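Local coordinates for fructose-1,6-bisphosphatase (Pyrococcus furiosus, PDB 1XI6), which removes the 1-phosphate of fructose 1,6-bisphosphate by hydrolysis, a magnesium-dependent reaction that yields fructose 6-phosphate, and acts weakly on inositol 1-phosphate, at residues A[22-27]-A[63-68]; A[27-32]-A[98-103]; A[122-127]-A[131-136]. All coordinates share one frame; numbering follows the deposited sequence.

Contact 1 of 3, residues A[22-27]-A[63-68]; sequences ISDFET and LSRITE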
loop_
_atom_site.group_PDB
_atom_site.type_symbol
_atom_site.label_atom_id
_atom_site.label_comp_id
_atom_site.label_asym_id
_atom_site.label_seq_id
_atom_site.Cartn_x
_atom_site.Cartn_y
_atom_site.Cartn_z
ATOM N N ILE A 22 -3.367 -11.763 8.426
ATOM C CA ILE A 22 -2.649 -12.483 7.372
ATOM C C ILE A 22 -3.075 -13.957 7.375
ATOM O O ILE A 22 -3.471 -14.507 6.343
ATOM C CB ILE A 22 -1.106 -12.325 7.539
ATOM C CG1 ILE A 22 -0.671 -10.903 7.170
ATOM C CG2 ILE A 22 -0.319 -13.378 6.725
ATOM C CD1 ILE A 22 0.534 -10.391 7.942
ATOM N N SER A 23 -3.003 -14.563 8.557
ATOM C CA SER A 23 -3.396 -15.936 8.788
ATOM C C SER A 23 -4.827 -16.226 8.305
ATOM O O SER A 23 -5.063 -17.223 7.617
ATOM C CB SER A 23 -3.253 -16.230 10.274
ATOM O OG SER A 23 -2.977 -17.592 10.489
ATOM N N ASP A 24 -5.762 -15.346 8.676
ATOM C CA ASP A 24 -7.148 -15.361 8.206
ATOM C C ASP A 24 -7.272 -15.232 6.692
ATOM O O ASP A 24 -8.068 -15.926 6.068
ATOM C CB ASP A 24 -7.909 -14.193 8.826
ATOM C CG ASP A 24 -8.698 -14.568 10.060
ATOM O OD1 ASP A 24 -8.670 -15.742 10.508
ATOM O OD2 ASP A 24 -9.365 -13.654 10.588
ATOM N N PHE A 25 -6.491 -14.324 6.114
ATOM C CA PHE A 25 -6.509 -14.075 4.689
ATOM C C PHE A 25 -6.004 -15.286 3.923
ATOM O O PHE A 25 -6.475 -15.563 2.820
ATOM C CB PHE A 25 -5.643 -12.863 4.370
ATOM C CG PHE A 25 -5.703 -12.426 2.934
ATOM C CD1 PHE A 25 -6.474 -11.331 2.567
ATOM C CD2 PHE A 25 -4.980 -13.096 1.945
ATOM C CE1 PHE A 25 -6.525 -10.910 1.240
ATOM C CE2 PHE A 25 -5.031 -12.692 0.616
ATOM C CZ PHE A 25 -5.797 -11.598 0.262
ATOM N N GLU A 26 -5.043 -15.999 4.506
ATOM C CA GLU A 26 -4.430 -17.140 3.841
ATOM C C GLU A 26 -5.423 -18.287 3.709
ATOM O O GLU A 26 -5.448 -18.979 2.689
ATOM C CB GLU A 26 -3.155 -17.589 4.567
ATOM C CG GLU A 26 -1.908 -16.737 4.274
ATOM C CD GLU A 26 -1.173 -17.105 2.970
ATOM O OE1 GLU A 26 -0.074 -16.545 2.740
ATOM O OE2 GLU A 26 -1.671 -17.942 2.178
ATOM N N THR A 27 -6.252 -18.464 4.733
ATOM C CA THR A 27 -7.203 -19.575 4.777
ATOM C C THR A 27 -8.533 -19.253 4.105
ATOM O O THR A 27 -9.150 -20.132 3.510
ATOM C CB THR A 27 -7.475 -20.048 6.224
ATOM O OG1 THR A 27 -7.831 -18.924 7.037
ATOM C CG2 THR A 27 -6.247 -20.734 6.806
ATOM N N LEU A 63 -12.463 -6.034 9.159
ATOM C CA LEU A 63 -13.300 -5.246 10.069
ATOM C C LEU A 63 -13.781 -6.063 11.270
ATOM O O LEU A 63 -13.801 -5.551 12.389
ATOM C CB LEU A 63 -14.472 -4.580 9.337
ATOM C CG LEU A 63 -14.169 -3.603 8.190
ATOM C CD1 LEU A 63 -15.469 -3.117 7.587
ATOM C CD2 LEU A 63 -13.293 -2.431 8.600
ATOM N N SER A 64 -14.141 -7.328 11.047
ATOM C CA SER A 64 -14.632 -8.195 12.126
ATOM C C SER A 64 -13.605 -8.431 13.248
ATOM O O SER A 64 -13.972 -8.835 14.357
ATOM C CB SER A 64 -15.148 -9.530 11.564
ATOM O OG SER A 64 -14.097 -10.376 11.123
ATOM N N ARG A 65 -12.329 -8.182 12.947
ATOM C CA ARG A 65 -11.249 -8.226 13.931
ATOM C C ARG A 65 -10.885 -6.820 14.440
ATOM O O ARG A 65 -10.756 -6.603 15.649
ATOM C CB ARG A 65 -10.028 -8.898 13.322
ATOM C CG ARG A 65 -8.913 -9.183 14.318
ATOM C CD ARG A 65 -7.814 -10.056 13.700
ATOM N NE ARG A 65 -8.346 -11.319 13.172
ATOM C CZ ARG A 65 -8.359 -12.468 13.837
ATOM N NH1 ARG A 65 -7.861 -12.545 15.066
ATOM N NH2 ARG A 65 -8.863 -13.550 13.268
ATOM N N ILE A 66 -10.739 -5.879 13.505
ATOM C CA ILE A 66 -10.266 -4.521 13.781
ATOM C C ILE A 66 -11.267 -3.661 14.568
ATOM O O ILE A 66 -10.857 -2.945 15.492
ATOM C CB ILE A 66 -9.783 -3.821 12.463
ATOM C CG1 ILE A 66 -8.357 -4.257 12.126
ATOM C CG2 ILE A 66 -9.787 -2.318 12.568
ATOM N N THR A 67 -12.560 -3.729 14.226
ATOM C CA THR A 67 -13.561 -2.849 14.869
ATOM C C THR A 67 -13.765 -3.181 16.347
ATOM O O THR A 67 -14.110 -2.304 17.140
ATOM C CB THR A 67 -14.932 -2.797 14.131
ATOM O OG1 THR A 67 -15.586 -4.062 14.221
ATOM C CG2 THR A 67 -14.769 -2.393 12.657
ATOM N N GLU A 68 -13.537 -4.443 16.703
ATOM C CA GLU A 68 -13.625 -4.907 18.085
ATOM C C GLU A 68 -12.718 -4.105 19.028
ATOM O O GLU A 68 -13.082 -3.852 20.178
ATOM C CB GLU A 68 -13.313 -6.414 18.156
ATOM C CG GLU A 68 -13.296 -7.055 19.562
ATOM C CD GLU A 68 -14.484 -6.650 20.455
ATOM O OE1 GLU A 68 -14.267 -6.495 21.679
ATOM O OE2 GLU A 68 -15.629 -6.479 19.945
#
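Arg65 brings the edge of its guanidinium up to the carboxylate of Asp24, and this single pair makes the contact between residues 22-27 and 63-68. Arg65 NH2 donates to Asp24 OD2 over 2.7 Å in a salt bridge that is fairly straight, with an N-H...O angle of 161°. The oxygen lies near the guanidinium plane, whereas the donor stands well above the carboxylate plane. The two flat groups are thus steeply inclined, 64° apart, and the pair is a single-point bridge, unlike the coplanar, two-pronged form. Asp24 OD1 is 3.5 Å from Arg65 NH2, while Arg65 NE stays 3.6 Å from Asp24 OD2.

The side chains come from opposite directions. Their backbones are far apart, with CA of Asp24 and CA of Arg65 at 10.0 Å, and the arginine chain covers much of that distance: its CG stands anti to the backbone N (chi1 -171°) and the chain runs outward before bending at chi3 to present its edge. Replacing Asp24 by an alanine would probably leave Arg65 NH2 without its anionic mate here and the guanidinium freer to turn, with a long, weak ion pair from Arg65 NH1 to Asp20 as a poor substitute.

This is a worked example of an ion pair at the surface joining two helices. The helices also meet through apolar groups, for Arg65 and Ile66 both touch Ile21 of helix 11-28. Helix 53-66 therefore lies beside helix 11-28 and against the large sheet, where Leu63 and Ile66 pack on Val73 of strand 72-75.

Contact 2 of 3, residues A[27-32]-A[98-103]; sequences TTIMPF and YNFIAG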
loop_
_atom_site.group_PDB
_atom_site.type_symbol
_atom_site.label_atom_id
_atom_site.label_comp_id
_atom_site.label_asym_id
_atom_site.label_seq_id
_atom_site.Cartn_x
_atom_site.Cartn_y
_atom_site.Cartn_z
ATOM N N THR A 27 -6.252 -18.464 4.733
ATOM C CA THR A 27 -7.203 -19.575 4.777
ATOM C C THR A 27 -8.533 -19.253 4.105
ATOM O O THR A 27 -9.150 -20.132 3.510
ATOM C CB THR A 27 -7.475 -20.048 6.224
ATOM O OG1 THR A 27 -7.831 -18.924 7.037
ATOM C CG2 THR A 27 -6.247 -20.734 6.806
ATOM N N THR A 28 -8.947 -17.992 4.194
ATOM C CA THR A 28 -10.292 -17.554 3.819
ATOM C C THR A 28 -10.364 -16.850 2.455
ATOM O O THR A 28 -11.314 -17.069 1.705
ATOM C CB THR A 28 -10.894 -16.668 4.942
ATOM O OG1 THR A 28 -10.936 -17.427 6.152
ATOM C CG2 THR A 28 -12.296 -16.198 4.625
ATOM N N ILE A 29 -9.380 -16.017 2.122
ATOM C CA ILE A 29 -9.432 -15.302 0.839
ATOM C C ILE A 29 -8.573 -15.934 -0.275
ATOM O O ILE A 29 -8.934 -15.873 -1.442
ATOM C CB ILE A 29 -9.222 -13.755 1.007
ATOM C CG1 ILE A 29 -10.474 -13.110 1.597
ATOM C CG2 ILE A 29 -8.969 -13.062 -0.325
ATOM C CD1 ILE A 29 -10.524 -13.075 3.072
ATOM N N MET A 30 -7.459 -16.558 0.093
ATOM C CA MET A 30 -6.569 -17.196 -0.886
ATOM C C MET A 30 -7.205 -18.282 -1.770
ATOM O O MET A 30 -6.849 -18.375 -2.948
ATOM C CB MET A 30 -5.298 -17.734 -0.215
ATOM C CG MET A 30 -4.188 -16.717 -0.052
ATOM S SD MET A 30 -3.786 -15.870 -1.585
ATOM C CE MET A 30 -3.091 -17.180 -2.587
ATOM N N PRO A 31 -8.138 -19.106 -1.211
ATOM C CA PRO A 31 -8.956 -19.994 -2.051
ATOM C C PRO A 31 -9.572 -19.339 -3.283
ATOM O O PRO A 31 -9.806 -20.021 -4.269
ATOM C CB PRO A 31 -10.078 -20.421 -1.109
ATOM C CG PRO A 31 -9.487 -20.384 0.216
ATOM C CD PRO A 31 -8.462 -19.298 0.221
ATOM N N PHE A 32 -9.823 -18.036 -3.228
ATOM C CA PHE A 32 -10.491 -17.329 -4.323
ATOM C C PHE A 32 -9.570 -16.767 -5.395
ATOM O O PHE A 32 -10.043 -16.133 -6.321
ATOM C CB PHE A 32 -11.392 -16.216 -3.774
ATOM C CG PHE A 32 -12.525 -16.725 -2.937
ATOM C CD1 PHE A 32 -13.687 -17.201 -3.539
ATOM C CD2 PHE A 32 -12.428 -16.748 -1.549
ATOM C CE1 PHE A 32 -14.735 -17.691 -2.771
ATOM C CE2 PHE A 32 -13.475 -17.237 -0.771
ATOM C CZ PHE A 32 -14.631 -17.709 -1.385
ATOM N N TYR A 98 -8.290 -6.444 -9.418
ATOM C CA TYR A 98 -8.418 -7.037 -10.746
ATOM C C TYR A 98 -7.462 -8.211 -10.943
ATOM O O TYR A 98 -7.877 -9.263 -11.437
ATOM C CB TYR A 98 -8.205 -6.000 -11.858
ATOM C CG TYR A 98 -8.168 -6.649 -13.223
ATOM C CD1 TYR A 98 -6.946 -7.009 -13.823
ATOM C CD2 TYR A 98 -9.359 -6.946 -13.910
ATOM C CE1 TYR A 98 -6.918 -7.634 -15.086
ATOM C CE2 TYR A 98 -9.340 -7.565 -15.169
ATOM C CZ TYR A 98 -8.121 -7.903 -15.748
ATOM O OH TYR A 98 -8.107 -8.508 -16.985
ATOM N N ASN A 99 -6.190 -8.004 -10.576
ATOM C CA ASN A 99 -5.145 -9.013 -10.653
ATOM C C ASN A 99 -5.526 -10.286 -9.916
ATOM O O ASN A 99 -5.442 -11.383 -10.477
ATOM C CB ASN A 99 -3.846 -8.487 -10.051
ATOM C CG ASN A 99 -3.086 -7.544 -10.961
ATOM O OD1 ASN A 99 -3.414 -7.346 -12.123
ATOM N ND2 ASN A 99 -2.040 -6.956 -10.413
ATOM N N PHE A 100 -5.939 -10.124 -8.654
ATOM C CA PHE A 100 -6.346 -11.244 -7.814
ATOM C C PHE A 100 -7.434 -12.101 -8.469
ATOM O O PHE A 100 -7.324 -13.339 -8.482
ATOM C CB PHE A 100 -6.811 -10.767 -6.442
ATOM C CG PHE A 100 -7.181 -11.894 -5.505
ATOM C CD1 PHE A 100 -8.480 -12.411 -5.477
ATOM C CD2 PHE A 100 -6.233 -12.444 -4.651
ATOM C CE1 PHE A 100 -8.816 -13.450 -4.616
ATOM C CE2 PHE A 100 -6.566 -13.482 -3.788
ATOM C CZ PHE A 100 -7.859 -13.981 -3.770
ATOM N N ILE A 101 -8.472 -11.454 -8.999
ATOM C CA ILE A 101 -9.568 -12.167 -9.646
ATOM C C ILE A 101 -9.068 -12.859 -10.912
ATOM O O ILE A 101 -9.309 -14.047 -11.104
ATOM C CB ILE A 101 -10.783 -11.241 -9.940
ATOM C CG1 ILE A 101 -11.274 -10.566 -8.651
ATOM C CG2 ILE A 101 -11.923 -12.022 -10.604
ATOM C CD1 ILE A 101 -11.956 -9.242 -8.851
ATOM N N ALA A 102 -8.351 -12.119 -11.751
ATOM C CA ALA A 102 -7.808 -12.652 -13.005
ATOM C C ALA A 102 -6.802 -13.828 -12.871
ATOM O O ALA A 102 -6.569 -14.549 -13.844
ATOM C CB ALA A 102 -7.204 -11.521 -13.821
ATOM N N GLY A 103 -6.223 -14.020 -11.683
ATOM C CA GLY A 103 -5.169 -15.009 -11.479
ATOM C C GLY A 103 -3.758 -14.480 -11.745
ATOM O O GLY A 103 -2.818 -15.259 -11.917
#
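Phe100 points the far end of its ring at the turn formed by Ile29, Met30 and Phe32, so that the contact is made largely by the ring's outer rim. Ile29 and Phe100 cross at about a right angle, the CG2 branch of Ile29 lying 3.7 Å from Phe100 CZ. The backbone oxygen of the same isoleucine sits at the ring edge, near the ring plane, where Ile29 O is 3.2 Å from Phe100 CZ. That oxygen also accepts the backbone N-H of Phe32, which closes the turn. Phe32 meets the ring with its CB, 3.9 Å from Phe100 CE1 and in the ring plane, and Phe32 O comes within 3.4 Å of the same CE1 of Phe100; the rest of the Phe32 side chain leads away and touches Val54 of helix 53-66. Met30 SD lies at the ring edge, near its plane, at a looser 4.3 Å from Phe100 CE2.

The short helix 97-102 that bears Phe100 begins at the serine that ends the Asp-Pro-Leu-Asp-Gly-Ser signature of the inositol monophosphatase superfamily, whose residues Asp95, Gly96 and Ser97 bind substrate by similarity. Phe100 reaches back from this helix because its CG is anti to the backbone N (chi1 -177°), and its side chain passes about 4 Å from that of Leu94, by similarity a magnesium ligand, probably through its backbone oxygen. Gly103, with its positive phi, ends the helix.

Further groups pack round the ring: Phe107 meets it edge-to-face, and Val54 touches it from helix 53-66. Met30 in turn rests on Phe107.

Contact 3 of 3, residues A[122-127]-A[131-136]; sequences AIIYEP and RFFEGI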
loop_
_atom_site.group_PDB
_atom_site.type_symbol
_atom_site.label_atom_id
_atom_site.label_comp_id
_atom_site.label_asym_id
_atom_site.label_seq_id
_atom_site.Cartn_x
_atom_site.Cartn_y
_atom_site.Cartn_z
ATOM N N ALA A 122 3.087 0.267 9.891
ATOM C CA ALA A 122 2.473 -0.056 8.615
ATOM C C ALA A 122 2.977 -1.416 8.174
ATOM O O ALA A 122 4.135 -1.750 8.395
ATOM C CB ALA A 122 2.779 1.011 7.572
ATOM N N ILE A 123 2.089 -2.204 7.579
ATOM C CA ILE A 123 2.459 -3.497 7.010
ATOM C C ILE A 123 1.915 -3.696 5.598
ATOM O O ILE A 123 0.850 -3.191 5.249
ATOM C CB ILE A 123 2.015 -4.691 7.886
ATOM C CG1 ILE A 123 0.489 -4.753 7.980
ATOM C CG2 ILE A 123 2.663 -4.616 9.269
ATOM C CD1 ILE A 123 -0.085 -6.125 7.725
ATOM N N ILE A 124 2.675 -4.423 4.790
ATOM C CA ILE A 124 2.186 -4.955 3.534
ATOM C C ILE A 124 2.545 -6.427 3.524
ATOM O O ILE A 124 3.711 -6.786 3.671
ATOM C CB ILE A 124 2.762 -4.212 2.319
ATOM C CG1 ILE A 124 2.154 -2.816 2.242
ATOM C CG2 ILE A 124 2.457 -4.968 1.029
ATOM C CD1 ILE A 124 2.895 -1.851 1.392
ATOM N N TYR A 125 1.534 -7.277 3.392
ATOM C CA TYR A 125 1.777 -8.694 3.199
ATOM C C TYR A 125 1.486 -9.098 1.757
ATOM O O TYR A 125 0.413 -8.809 1.229
ATOM C CB TYR A 125 0.997 -9.564 4.193
ATOM C CG TYR A 125 1.283 -11.042 4.023
ATOM C CD1 TYR A 125 0.330 -11.898 3.479
ATOM C CD2 TYR A 125 2.528 -11.583 4.384
ATOM C CE1 TYR A 125 0.604 -13.262 3.307
ATOM C CE2 TYR A 125 2.809 -12.947 4.214
ATOM C CZ TYR A 125 1.845 -13.777 3.676
ATOM O OH TYR A 125 2.106 -15.118 3.514
ATOM N N GLU A 126 2.458 -9.766 1.139
ATOM C CA GLU A 126 2.338 -10.236 -0.235
ATOM C C GLU A 126 2.175 -11.751 -0.261
ATOM O O GLU A 126 3.166 -12.466 -0.225
ATOM C CB GLU A 126 3.557 -9.826 -1.050
ATOM C CG GLU A 126 3.321 -9.891 -2.519
ATOM C CD GLU A 126 4.582 -9.902 -3.353
ATOM O OE1 GLU A 126 5.686 -9.649 -2.833
ATOM O OE2 GLU A 126 4.448 -10.174 -4.561
ATOM N N PRO A 127 0.920 -12.243 -0.321
ATOM C CA PRO A 127 0.667 -13.680 -0.177
ATOM C C PRO A 127 1.427 -14.609 -1.136
ATOM O O PRO A 127 1.896 -15.649 -0.688
ATOM C CB PRO A 127 -0.854 -13.786 -0.367
ATOM C CG PRO A 127 -1.359 -12.457 0.005
ATOM C CD PRO A 127 -0.340 -11.498 -0.500
ATOM N N ARG A 131 5.736 -12.512 1.719
ATOM C CA ARG A 131 6.593 -11.422 2.147
ATOM C C ARG A 131 5.893 -10.507 3.122
ATOM O O ARG A 131 4.808 -10.001 2.845
ATOM C CB ARG A 131 7.080 -10.625 0.943
ATOM C CG ARG A 131 8.208 -11.289 0.209
ATOM C CD ARG A 131 8.812 -10.320 -0.740
ATOM N NE ARG A 131 9.721 -10.960 -1.676
ATOM C CZ ARG A 131 9.605 -10.899 -2.995
ATOM N NH1 ARG A 131 10.493 -11.510 -3.752
ATOM N NH2 ARG A 131 8.615 -10.225 -3.563
ATOM N N PHE A 132 6.539 -10.298 4.263
ATOM C CA PHE A 132 5.988 -9.486 5.331
ATOM C C PHE A 132 6.775 -8.197 5.457
ATOM O O PHE A 132 7.843 -8.175 6.040
ATOM C CB PHE A 132 5.980 -10.288 6.634
ATOM C CG PHE A 132 5.327 -9.584 7.789
ATOM C CD1 PHE A 132 4.086 -8.975 7.652
ATOM C CD2 PHE A 132 5.954 -9.550 9.028
ATOM C CE1 PHE A 132 3.489 -8.329 8.725
ATOM C CE2 PHE A 132 5.368 -8.910 10.110
ATOM C CZ PHE A 132 4.136 -8.301 9.962
ATOM N N PHE A 133 6.241 -7.129 4.880
ATOM C CA PHE A 133 6.886 -5.823 4.918
ATOM C C PHE A 133 6.418 -5.033 6.131
ATOM O O PHE A 133 5.223 -4.961 6.419
ATOM C CB PHE A 133 6.574 -5.005 3.665
ATOM C CG PHE A 133 7.073 -5.606 2.389
ATOM C CD1 PHE A 133 6.251 -6.444 1.630
ATOM C CD2 PHE A 133 8.355 -5.313 1.919
ATOM C CE1 PHE A 133 6.708 -6.998 0.435
ATOM C CE2 PHE A 133 8.823 -5.856 0.725
ATOM C CZ PHE A 133 8.002 -6.701 -0.020
ATOM N N GLU A 134 7.372 -4.433 6.830
ATOM C CA GLU A 134 7.072 -3.613 7.994
ATOM C C GLU A 134 7.647 -2.219 7.868
ATOM O O GLU A 134 8.782 -2.043 7.452
ATOM C CB GLU A 134 7.568 -4.283 9.263
ATOM C CG GLU A 134 6.595 -5.292 9.814
ATOM C CD GLU A 134 7.169 -6.050 10.987
ATOM O OE1 GLU A 134 8.129 -6.827 10.781
ATOM O OE2 GLU A 134 6.666 -5.877 12.118
ATOM N N GLY A 135 6.841 -1.227 8.220
ATOM C CA GLY A 135 7.275 0.165 8.244
ATOM C C GLY A 135 7.087 0.684 9.648
ATOM O O GLY A 135 5.951 0.878 10.091
ATOM N N ILE A 136 8.204 0.892 10.344
ATOM C CA ILE A 136 8.206 1.238 11.766
ATOM C C ILE A 136 9.005 2.536 11.986
ATOM O O ILE A 136 10.250 2.505 12.056
ATOM C CB ILE A 136 8.775 0.071 12.624
ATOM C CG1 ILE A 136 8.061 -1.253 12.286
ATOM C CG2 ILE A 136 8.688 0.406 14.112
ATOM C CD1 ILE A 136 8.752 -2.521 12.786
#
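Glu126 and Arg131, the pair nearest the turn of this antiparallel hairpin, lie side by side and point the same way. Arg131 CG lies beside the backbone N (chi1 -79°) and the chain then runs extended to NE, which lays it alongside Glu126. Arg131 NH2 donates to the syn lone pair of Glu126 OE1 at 3.1 Å, in a salt bridge bent to 137° with carboxylate and guanidinium planes 43° apart. On the same face Phe133 turns its ring edge to the backbone of Ile124, and Ile124 CG2 touches Phe133 CD1 at 4.1 Å. On the reverse face Ile123 CG2 rests 3.8 Å from Phe132 CE1, while Tyr125 CD2 approaches Phe132 CB.

Six backbone hydrogen bonds hold the two strands in register, two each for Ala122 with Gly135, Ile124 with Phe133, and Glu126 with Arg131. Ile123-Glu134 and Tyr125-Phe132 are the non-hydrogen-bonded pairs between them.

A second shell fixes the polar ends. Glu126 OE1 is also hydrogen-bonded to Thr129 OG1 in the connecting loop, and OE2 to Tyr190 OH. Tyr125 OH hydrogen-bonds to Glu26 OE1, while Glu134 OE2 meets Tyr121 and the guanidinium of Arg15.

Strands 108-115 and 140-143 flank the hairpin in the large sheet. Helix 11-28 packs on the face of Ile123, Tyr125 and Phe132, and helix 184-193 on that of Ile124, Glu126, Arg131 and Phe133.

The three contacts illustrate how chemistry follows depth in a layered fold of helices and sheets. Contact 3 is buried in the large sheet and combines backbone hydrogen bonds with apolar pairs and an ion pair supported by further polar groups. Contact 1 lies at the surface and depends on one bridge between charged ends, whereas contact 2, partly buried, relies on apolar packing and backbone oxygens round one ring. Helix 11-28 runs through contact 1 into contact 2, which share Thr27; there Phe25 O probably accepts a hydrogen bond from Met30 N. The same helix reaches contact 3, where Ile22 packs on Tyr125 and Phe132. Contacts 2 and 3 meet more narrowly, through Met30 and Pro127.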